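Phospholyase (Arthrobacter aurescens, PDB 5G4I) catalyses the pyridoxal-phosphate-dependent elimination of phosphate from phosphoethanolamine, as a phospholyase belonging to the class III aminotransferase family. Local coordinates at residues S121-R132 with H148-I157; N137-F145 with A169-P177. All blocks are in the same frame, centred on the assembly; numbering follows the deposited sequence.

Interaction 1: S121-R132 with H148-I157. With PLP (pyridoxal-5'-phosphate), chain C.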
loop_
_atom_site.group_PDB
_atom_site.type_symbol
_atom_site.label_atom_id
_atom_site.label_comp_id
_atom_site.label_asym_id
_atom_site.label_seq_id
_atom_site.Cartn_x
_atom_site.Cartn_y
_atom_site.Cartn_z
ATOM N N SER A 121 -3.641 -5.162 -2.243
ATOM C CA SER A 121 -3.390 -5.809 -0.881
ATOM C C SER A 121 -3.890 -4.889 0.213
ATOM O O SER A 121 -4.468 -5.369 1.225
ATOM C CB SER A 121 -1.871 -6.232 -0.675
ATOM O OG SER A 121 -1.522 -7.278 -1.559
ATOM N N GLU A 122 -3.594 -3.596 0.140
ATOM C CA GLU A 122 -4.089 -2.654 1.207
ATOM C C GLU A 122 -5.595 -2.721 1.257
ATOM O O GLU A 122 -6.194 -2.651 2.389
ATOM C CB GLU A 122 -3.582 -1.219 1.039
ATOM C CG GLU A 122 -2.142 -0.943 1.380
ATOM C CD GLU A 122 -1.865 0.564 1.593
ATOM O OE1 GLU A 122 -2.375 1.454 0.801
ATOM O OE2 GLU A 122 -1.111 0.919 2.592
ATOM N N ALA A 123 -6.252 -2.809 0.101
ATOM C CA ALA A 123 -7.745 -2.832 0.088
ATOM C C ALA A 123 -8.266 -4.119 0.767
ATOM O O ALA A 123 -9.200 -4.083 1.619
ATOM C CB ALA A 123 -8.289 -2.654 -1.317
ATOM N N ASN A 124 -7.769 -5.283 0.377
ATOM C CA ASN A 124 -8.261 -6.540 0.966
ATOM C C ASN A 124 -7.870 -6.627 2.448
ATOM O O ASN A 124 -8.702 -7.139 3.256
ATOM C CB ASN A 124 -7.750 -7.779 0.199
ATOM C CG ASN A 124 -8.503 -8.062 -1.077
ATOM O OD1 ASN A 124 -9.730 -7.873 -1.119
ATOM N ND2 ASN A 124 -7.839 -8.617 -2.064
ATOM N N GLU A 125 -6.703 -6.165 2.886
ATOM C CA GLU A 125 -6.368 -6.099 4.316
ATOM C C GLU A 125 -7.403 -5.305 5.044
ATOM O O GLU A 125 -7.889 -5.750 6.132
ATOM C CB GLU A 125 -4.970 -5.432 4.479
ATOM C CG GLU A 125 -4.526 -5.295 5.915
ATOM C CD GLU A 125 -4.069 -6.543 6.588
ATOM O OE1 GLU A 125 -3.957 -7.606 5.957
ATOM O OE2 GLU A 125 -3.794 -6.478 7.838
ATOM N N LEU A 126 -7.761 -4.115 4.553
ATOM C CA LEU A 126 -8.774 -3.254 5.230
ATOM C C LEU A 126 -10.137 -3.907 5.224
ATOM O O LEU A 126 -10.846 -3.851 6.279
ATOM C CB LEU A 126 -8.788 -1.857 4.585
ATOM C CG LEU A 126 -9.828 -0.884 5.108
ATOM C CD1 LEU A 126 -9.639 -0.588 6.571
ATOM C CD2 LEU A 126 -9.752 0.438 4.280
ATOM N N ALA A 127 -10.556 -4.469 4.101
ATOM C CA ALA A 127 -11.878 -5.142 4.091
ATOM C C ALA A 127 -11.960 -6.252 5.120
ATOM O O ALA A 127 -13.034 -6.386 5.783
ATOM C CB ALA A 127 -12.231 -5.638 2.691
ATOM N N LEU A 128 -10.922 -7.102 5.259
ATOM C CA LEU A 128 -10.961 -8.201 6.281
ATOM C C LEU A 128 -11.062 -7.578 7.674
ATOM O O LEU A 128 -11.705 -8.137 8.594
ATOM C CB LEU A 128 -9.729 -9.135 6.145
ATOM C CG LEU A 128 -9.666 -10.044 4.924
ATOM C CD1 LEU A 128 -8.372 -10.783 5.005
ATOM C CD2 LEU A 128 -10.822 -11.031 4.957
ATOM N N ARG A 129 -10.342 -6.459 7.905
ATOM C CA ARG A 129 -10.349 -5.756 9.202
ATOM C C ARG A 129 -11.707 -5.188 9.546
ATOM O O ARG A 129 -12.245 -5.367 10.721
ATOM C CB ARG A 129 -9.185 -4.734 9.218
ATOM C CG ARG A 129 -8.985 -4.043 10.623
ATOM C CD ARG A 129 -7.782 -3.071 10.606
ATOM N NE ARG A 129 -7.737 -2.366 11.916
ATOM C CZ ARG A 129 -7.336 -1.111 12.121
ATOM N NH1 ARG A 129 -6.745 -0.415 11.169
ATOM N NH2 ARG A 129 -7.446 -0.557 13.328
ATOM N N ILE A 130 -12.336 -4.483 8.634
ATOM C CA ILE A 130 -13.764 -3.978 8.814
ATOM C C ILE A 130 -14.625 -5.150 9.137
ATOM O O ILE A 130 -15.443 -5.051 10.125
ATOM C CB ILE A 130 -14.211 -3.264 7.515
ATOM C CG1 ILE A 130 -13.476 -1.926 7.298
ATOM C CG2 ILE A 130 -15.742 -2.997 7.578
ATOM C CD1 ILE A 130 -13.580 -1.384 5.834
ATOM N N ALA A 131 -14.569 -6.221 8.387
ATOM C CA ALA A 131 -15.449 -7.359 8.602
ATOM C C ALA A 131 -15.235 -7.990 9.977
ATOM O O ALA A 131 -16.247 -8.347 10.695
ATOM C CB ALA A 131 -15.325 -8.396 7.493
ATOM N N ARG A 132 -13.985 -8.261 10.359
ATOM C CA ARG A 132 -13.691 -8.952 11.704
ATOM C C ARG A 132 -14.269 -8.076 12.815
ATOM O O ARG A 132 -14.949 -8.620 13.785
ATOM C CB ARG A 132 -12.128 -9.052 11.865
ATOM C CG ARG A 132 -11.606 -10.049 12.787
ATOM C CD ARG A 132 -10.092 -10.016 12.805
ATOM N NE ARG A 132 -9.468 -10.202 11.501
ATOM C CZ ARG A 132 -8.764 -9.285 10.808
ATOM N NH1 ARG A 132 -8.548 -8.105 11.254
ATOM N NH2 ARG A 132 -8.274 -9.678 9.624
ATOM N N HIS A 148 -5.158 -13.312 -2.792
ATOM C CA HIS A 148 -5.800 -12.001 -2.555
ATOM C C HIS A 148 -4.851 -10.912 -2.045
ATOM O O HIS A 148 -5.234 -9.774 -1.754
ATOM C CB HIS A 148 -7.006 -12.216 -1.560
ATOM C CG HIS A 148 -8.067 -13.095 -2.123
ATOM N ND1 HIS A 148 -8.925 -12.705 -3.114
ATOM C CD2 HIS A 148 -8.405 -14.393 -1.846
ATOM C CE1 HIS A 148 -9.717 -13.705 -3.426
ATOM N NE2 HIS A 148 -9.401 -14.758 -2.714
ATOM N N GLY A 149 -3.554 -11.210 -1.946
ATOM C CA GLY A 149 -2.527 -10.239 -1.580
ATOM C C GLY A 149 -1.463 -10.730 -0.598
ATOM O O GLY A 149 -1.390 -11.927 -0.281
ATOM N N ASN A 150 -0.607 -9.770 -0.163
ATOM C CA ASN A 150 0.716 -10.116 0.372
ATOM C C ASN A 150 1.033 -9.680 1.820
ATOM O O ASN A 150 2.220 -9.696 2.251
ATOM C CB ASN A 150 1.741 -9.565 -0.616
ATOM C CG ASN A 150 1.665 -8.074 -0.715
ATOM O OD1 ASN A 150 1.283 -7.373 0.231
ATOM N ND2 ASN A 150 1.984 -7.503 -1.898
ATOM N N THR A 151 0.031 -9.236 2.578
ATOM C CA THR A 151 0.143 -8.903 4.019
ATOM C C THR A 151 0.235 -10.216 4.847
ATOM O O THR A 151 -0.041 -11.336 4.336
ATOM C CB THR A 151 -0.998 -8.030 4.535
ATOM O OG1 THR A 151 -2.185 -8.832 4.386
ATOM C CG2 THR A 151 -1.088 -6.702 3.756
ATOM N N THR A 152 0.477 -10.104 6.171
ATOM C CA THR A 152 0.381 -11.265 7.102
ATOM C C THR A 152 -1.038 -11.854 7.132
ATOM O O THR A 152 -1.220 -13.072 6.949
ATOM C CB THR A 152 0.810 -10.858 8.518
ATOM O OG1 THR A 152 2.201 -10.491 8.472
ATOM C CG2 THR A 152 0.626 -12.045 9.452
ATOM N N SER A 153 -2.060 -11.017 7.282
ATOM C CA SER A 153 -3.437 -11.593 7.352
ATOM C C SER A 153 -3.868 -12.288 6.070
ATOM O O SER A 153 -4.634 -13.284 6.077
ATOM C CB SER A 153 -4.514 -10.605 7.881
ATOM O OG SER A 153 -5.023 -9.743 6.848
ATOM N N LEU A 154 -3.386 -11.775 4.933
ATOM C CA LEU A 154 -3.649 -12.402 3.635
ATOM C C LEU A 154 -2.803 -13.677 3.381
ATOM O O LEU A 154 -3.270 -14.653 2.800
ATOM C CB LEU A 154 -3.529 -11.358 2.529
ATOM C CG LEU A 154 -4.597 -10.243 2.563
ATOM C CD1 LEU A 154 -4.211 -9.065 1.623
ATOM C CD2 LEU A 154 -5.998 -10.702 2.245
ATOM N N ALA A 155 -1.537 -13.668 3.807
ATOM C CA ALA A 155 -0.743 -14.869 3.715
ATOM C C ALA A 155 -1.342 -16.051 4.445
ATOM O O ALA A 155 -1.320 -17.156 3.894
ATOM C CB ALA A 155 0.663 -14.587 4.281
ATOM N N GLU A 156 -1.948 -15.776 5.604
ATOM C CA GLU A 156 -2.591 -16.840 6.392
ATOM C C GLU A 156 -3.781 -17.490 5.705
ATOM O O GLU A 156 -4.240 -18.573 6.191
ATOM C CB GLU A 156 -2.984 -16.299 7.782
ATOM C CG GLU A 156 -1.770 -15.938 8.678
ATOM C CD GLU A 156 -2.149 -15.260 9.981
ATOM O OE1 GLU A 156 -3.321 -14.903 10.181
ATOM O OE2 GLU A 156 -1.245 -14.913 10.766
ATOM N N ILE A 157 -4.363 -16.840 4.670
ATOM C CA ILE A 157 -5.539 -17.414 3.974
ATOM C C ILE A 157 -5.181 -17.886 2.571
ATOM O O ILE A 157 -6.037 -18.359 1.839
ATOM C CB ILE A 157 -6.736 -16.417 3.954
ATOM C CG1 ILE A 157 -6.562 -15.310 2.885
ATOM C CG2 ILE A 157 -7.011 -15.847 5.314
ATOM C CD1 ILE A 157 -7.700 -14.314 2.769
HETATM N N1 PLP C . -6.396 -9.810 -5.443
HETATM C C2 PLP C . -6.386 -10.179 -6.747
HETATM C C2A PLP C . -7.548 -10.950 -7.318
HETATM C C3 PLP C . -5.235 -9.825 -7.615
HETATM O O3 PLP C . -5.203 -10.184 -8.928
HETATM C C4 PLP C . -4.123 -9.068 -6.998
HETATM C C4A PLP C . -2.932 -8.669 -7.782
HETATM C C5 PLP C . -4.256 -8.725 -5.562
HETATM C C6 PLP C . -5.395 -9.122 -4.866
HETATM C C5A PLP C . -3.163 -7.952 -4.858
HETATM O O4P PLP C . -2.867 -6.768 -5.594
HETATM P P PLP C . -1.564 -5.890 -5.239
HETATM O O1P PLP C . -0.426 -6.659 -5.866
HETATM O O2P PLP C . -1.841 -4.552 -5.882
HETATM O O3P PLP C . -1.543 -5.865 -3.730
HETATM O O HOH W 1 -6.865 -7.772 7.788
HETATM O O HOH W 2 -1.924 -8.121 8.896
#

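Interaction 2: N137-F145 with A169-P177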
loop_
_atom_site.group_PDB
_atom_site.type_symbol
_atom_site.label_atom_id
_atom_site.label_comp_id
_atom_site.label_asym_id
_atom_site.label_seq_id
_atom_site.Cartn_x
_atom_site.Cartn_y
_atom_site.Cartn_z
ATOM N N ASN A 137 -16.540 -12.101 14.617
ATOM C CA ASN A 137 -16.067 -13.396 14.218
ATOM C C ASN A 137 -14.707 -13.284 13.491
ATOM O O ASN A 137 -14.328 -12.172 13.022
ATOM C CB ASN A 137 -17.080 -14.108 13.260
ATOM C CG ASN A 137 -18.444 -14.397 13.876
ATOM O OD1 ASN A 137 -19.519 -14.413 13.175
ATOM N ND2 ASN A 137 -18.440 -14.578 15.152
ATOM N N THR A 138 -13.973 -14.381 13.361
ATOM C CA THR A 138 -12.690 -14.379 12.613
ATOM C C THR A 138 -12.655 -15.352 11.444
ATOM O O THR A 138 -11.678 -15.315 10.595
ATOM C CB THR A 138 -11.493 -14.765 13.536
ATOM O OG1 THR A 138 -11.808 -16.027 14.238
ATOM C CG2 THR A 138 -11.232 -13.699 14.559
ATOM N N GLY A 139 -13.611 -16.280 11.262
ATOM C CA GLY A 139 -13.531 -17.268 10.214
ATOM C C GLY A 139 -13.584 -16.736 8.769
ATOM O O GLY A 139 -14.348 -15.797 8.499
ATOM N N VAL A 140 -12.707 -17.302 7.913
ATOM C CA VAL A 140 -12.634 -16.906 6.498
ATOM C C VAL A 140 -12.910 -18.082 5.593
ATOM O O VAL A 140 -12.242 -19.153 5.687
ATOM C CB VAL A 140 -11.253 -16.278 6.194
ATOM C CG1 VAL A 140 -11.099 -15.980 4.679
ATOM C CG2 VAL A 140 -11.007 -15.044 7.020
ATOM N N LEU A 141 -13.832 -17.941 4.621
ATOM C CA LEU A 141 -14.039 -18.890 3.518
ATOM C C LEU A 141 -13.405 -18.327 2.243
ATOM O O LEU A 141 -13.732 -17.182 1.865
ATOM C CB LEU A 141 -15.557 -19.091 3.294
ATOM C CG LEU A 141 -16.358 -19.737 4.444
ATOM C CD1 LEU A 141 -17.839 -19.716 4.090
ATOM C CD2 LEU A 141 -15.959 -21.129 4.768
ATOM N N VAL A 142 -12.508 -19.093 1.654
ATOM C CA VAL A 142 -11.854 -18.740 0.404
ATOM C C VAL A 142 -11.860 -19.947 -0.526
ATOM O O VAL A 142 -12.095 -21.115 -0.071
ATOM C CB VAL A 142 -10.384 -18.278 0.525
ATOM C CG1 VAL A 142 -10.292 -16.835 0.985
ATOM C CG2 VAL A 142 -9.554 -19.264 1.382
ATOM N N SER A 143 -11.534 -19.823 -1.843
ATOM C CA SER A 143 -11.324 -21.001 -2.655
ATOM C C SER A 143 -9.997 -21.714 -2.313
ATOM O O SER A 143 -9.075 -21.084 -1.764
ATOM C CB SER A 143 -11.281 -20.626 -4.165
ATOM O OG SER A 143 -9.984 -20.495 -4.613
ATOM N N ASP A 144 -9.930 -22.998 -2.676
ATOM C CA ASP A 144 -8.725 -23.812 -2.517
ATOM C C ASP A 144 -7.639 -23.574 -3.536
ATOM O O ASP A 144 -6.600 -24.250 -3.441
ATOM C CB ASP A 144 -9.063 -25.294 -2.426
ATOM C CG ASP A 144 -9.514 -25.896 -3.702
ATOM O OD1 ASP A 144 -9.576 -25.294 -4.793
ATOM O OD2 ASP A 144 -9.970 -27.108 -3.577
ATOM N N PHE A 145 -7.732 -22.547 -4.405
ATOM C CA PHE A 145 -6.574 -22.165 -5.242
ATOM C C PHE A 145 -6.719 -20.656 -5.589
ATOM O O PHE A 145 -6.992 -20.281 -6.737
ATOM C CB PHE A 145 -6.401 -23.092 -6.466
ATOM C CG PHE A 145 -4.962 -23.141 -6.957
ATOM C CD1 PHE A 145 -4.059 -23.884 -6.263
ATOM C CD2 PHE A 145 -4.566 -22.351 -8.009
ATOM C CE1 PHE A 145 -2.700 -23.912 -6.662
ATOM C CE2 PHE A 145 -3.181 -22.451 -8.434
ATOM C CZ PHE A 145 -2.358 -23.175 -7.734
ATOM N N ALA A 169 -5.747 -21.539 11.245
ATOM C CA ALA A 169 -6.849 -22.388 11.762
ATOM C C ALA A 169 -8.223 -21.780 11.586
ATOM O O ALA A 169 -9.228 -22.529 11.605
ATOM C CB ALA A 169 -6.619 -22.588 13.269
ATOM N N HIS A 170 -8.297 -20.466 11.377
ATOM C CA HIS A 170 -9.572 -19.751 11.166
ATOM C C HIS A 170 -10.036 -19.818 9.683
ATOM O O HIS A 170 -11.025 -19.106 9.345
ATOM C CB HIS A 170 -9.466 -18.289 11.629
ATOM C CG HIS A 170 -8.411 -17.499 10.865
ATOM N ND1 HIS A 170 -7.038 -17.734 11.027
ATOM C CD2 HIS A 170 -8.532 -16.506 9.968
ATOM C CE1 HIS A 170 -6.378 -16.922 10.188
ATOM N NE2 HIS A 170 -7.255 -16.154 9.570
ATOM N N VAL A 171 -9.379 -20.595 8.844
ATOM C CA VAL A 171 -9.646 -20.564 7.368
ATOM C C VAL A 171 -10.225 -21.937 6.991
ATOM O O VAL A 171 -9.661 -22.992 7.391
ATOM C CB VAL A 171 -8.351 -20.219 6.565
ATOM C CG1 VAL A 171 -8.658 -20.092 5.066
ATOM C CG2 VAL A 171 -7.714 -18.993 7.167
ATOM N N ARG A 172 -11.217 -21.938 6.073
ATOM C CA ARG A 172 -11.617 -23.126 5.341
ATOM C C ARG A 172 -11.563 -22.865 3.855
ATOM O O ARG A 172 -12.180 -21.857 3.407
ATOM C CB ARG A 172 -13.014 -23.665 5.778
ATOM C CG ARG A 172 -13.105 -24.087 7.262
ATOM C CD ARG A 172 -12.251 -25.334 7.604
ATOM N NE ARG A 172 -12.441 -25.677 9.029
ATOM C CZ ARG A 172 -11.771 -25.102 10.006
ATOM N NH1 ARG A 172 -10.887 -24.130 9.827
ATOM N NH2 ARG A 172 -12.111 -25.304 11.320
ATOM N N ALA A 173 -10.845 -23.748 3.112
ATOM C CA ALA A 173 -10.741 -23.658 1.653
ATOM C C ALA A 173 -11.802 -24.487 0.947
ATOM O O ALA A 173 -12.050 -25.685 1.324
ATOM C CB ALA A 173 -9.376 -24.101 1.273
ATOM N N LEU A 174 -12.514 -23.916 -0.028
ATOM C CA LEU A 174 -13.631 -24.549 -0.773
ATOM C C LEU A 174 -13.190 -24.975 -2.158
ATOM O O LEU A 174 -12.504 -24.235 -2.877
ATOM C CB LEU A 174 -14.831 -23.565 -0.886
ATOM C CG LEU A 174 -15.476 -23.072 0.433
ATOM C CD1 LEU A 174 -16.393 -21.929 0.220
ATOM C CD2 LEU A 174 -16.125 -24.210 1.180
ATOM N N ARG A 175 -13.659 -26.141 -2.604
ATOM C CA ARG A 175 -13.504 -26.511 -4.026
ATOM C C ARG A 175 -14.668 -25.903 -4.780
ATOM O O ARG A 175 -15.840 -26.295 -4.613
ATOM C CB ARG A 175 -13.511 -28.070 -4.188
ATOM C CG ARG A 175 -13.319 -28.505 -5.664
ATOM C CD ARG A 175 -11.962 -28.181 -6.323
ATOM N NE ARG A 175 -10.835 -28.740 -5.580
ATOM C CZ ARG A 175 -9.974 -29.657 -5.985
ATOM N NH1 ARG A 175 -10.018 -30.176 -7.222
ATOM N NH2 ARG A 175 -9.044 -30.068 -5.135
ATOM N N ILE A 176 -14.388 -24.816 -5.543
ATOM C CA ILE A 176 -15.477 -24.068 -6.215
ATOM C C ILE A 176 -15.931 -24.898 -7.449
ATOM O O ILE A 176 -15.055 -25.357 -8.205
ATOM C CB ILE A 176 -14.948 -22.675 -6.641
ATOM C CG1 ILE A 176 -14.375 -21.827 -5.478
ATOM C CG2 ILE A 176 -15.980 -21.869 -7.445
ATOM C CD1 ILE A 176 -15.415 -21.332 -4.472
ATOM N N PRO A 177 -17.231 -25.131 -7.631
ATOM C CA PRO A 177 -17.715 -26.025 -8.710
ATOM C C PRO A 177 -17.524 -25.398 -10.123
ATOM O O PRO A 177 -17.754 -24.179 -10.299
ATOM C CB PRO A 177 -19.177 -26.231 -8.389
ATOM C CG PRO A 177 -19.564 -25.051 -7.576
ATOM C CD PRO A 177 -18.348 -24.746 -6.753
HETATM O O HOH W 3 -11.560 -24.017 -6.221
#

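Interaction 1: S121-R132 with H148-I157
S121 and N124 on helix 120-135 meet H148-N150 in the pyridoxal-phosphate site of this class III aminotransferase homologue. S121 OG gives its proton to PLP O3P (2.6 Å) while accepting from N150 N (3.0 Å), and S121 N is a second donor to the same phosphate oxygen. G149 passes this hydroxyl with backbone angles that suit glycine; a side chain there would also strike S121 OG. One turn on, N124 ND2 reaches H148 O in the carbonyl plane, on a lone pair (2.9 Å). The N124 amide and H148 ring planes stand 85° apart, and D251 binds both N124 ND2 and H148 ND1, while N124 OD1 is hydrogen-bonded to T278 OG1.

Further from the cofactor, E125 OE1 is gripped by two hydroxyls from opposite faces of its carboxylate: S153 OG at 2.5 Å and T151 OG1 at 2.7 Å. The chi2 bend of 75° turns the E125 chain toward them. Two such donors would probably favour a charged carboxylate. T151 OG1 is also the N-cap acceptor for L154 N, tying the start of helix 152-155 to E125. L154 fits as a knob among S121, N124, E125 and L128, its CD2 lying 3.6 Å from L128 CD1. Water 1 links E125 O, S153 OG and R132 NH2.

E125 OE2 and R132 NH1 reach T152 of the second subunit; within the chain, L128 and I157 rest on strand 214-217, and L126 and I130 on strand 113-117.

Interaction 2: N137-F145 with A169-P177
V140, L141, V142 and S143 pair in parallel with V171, R172, A173 and L174 in a beta-alpha-beta unit, strand 140-143, helix 152-155 and strand 171-174, at one margin of the large mixed sheet. The strands run 29° from exactly parallel. Their backbones zip alternately: V140 N to H170 O, R172 N to V140 O, V142 N to R172 O (the longest, 3.3 Å), L174 N to V142 O (2.8 Å) and D144 N to L174 O.

Side chains alternate too. V140, V142, V171 and A173 share one face, where V142 CG2 meets V171 CG1 at 3.9 Å; L141 and R172 lie on the other, L141 CD2 against the R172 CB methylene, with L141 also on A201 of helix 187-207. Before the strands, the H170 ring turns its edge to T138 O (CD2 to O 3.4 Å) and to V140 CG2, while V171 CG2 sits over one ring face. At the C-terminal end, S143 CB packs on I176 CG1 at 3.6 Å.

D144 closes the far end. R175 NE donates to the syn lone pair of D144 OD2 in a salt bridge of 2.7 Å, the carboxylate and guanidinium planes 67° apart. With chi1 at 72°, D144 CG lies between its own N and carbonyl carbon, on the side of L174 O and R175. Trimming D144 to an alanine would probably leave R175 NE without its carboxylate mate and water 3 without its acceptor on the 137-145 side. That water donates to D144 OD1 at 2.8 Å and accepts from I176 N.

How the interactions relate
Interactions 1 and 2 draw on consecutive elements, helix 120-135, strand 140-143, helix 152-155 and strand 171-174, and their segments alternate along the chain. Interaction 1 is the more buried, beside the cofactor and at the subunit interface; its bonds run largely through side chains, with hydroxyls, an amide and a carboxylate. Interaction 2 is partly exposed at the sheet margin and touches no other protein chain of the assembly; backbone bonding dominates, and its salt bridge lies at the surface. The two meet directly: I157 O packs on V142 CG2 and E156 O on V171 CG2, so the end of 148-157 lies against the valine face of both strands.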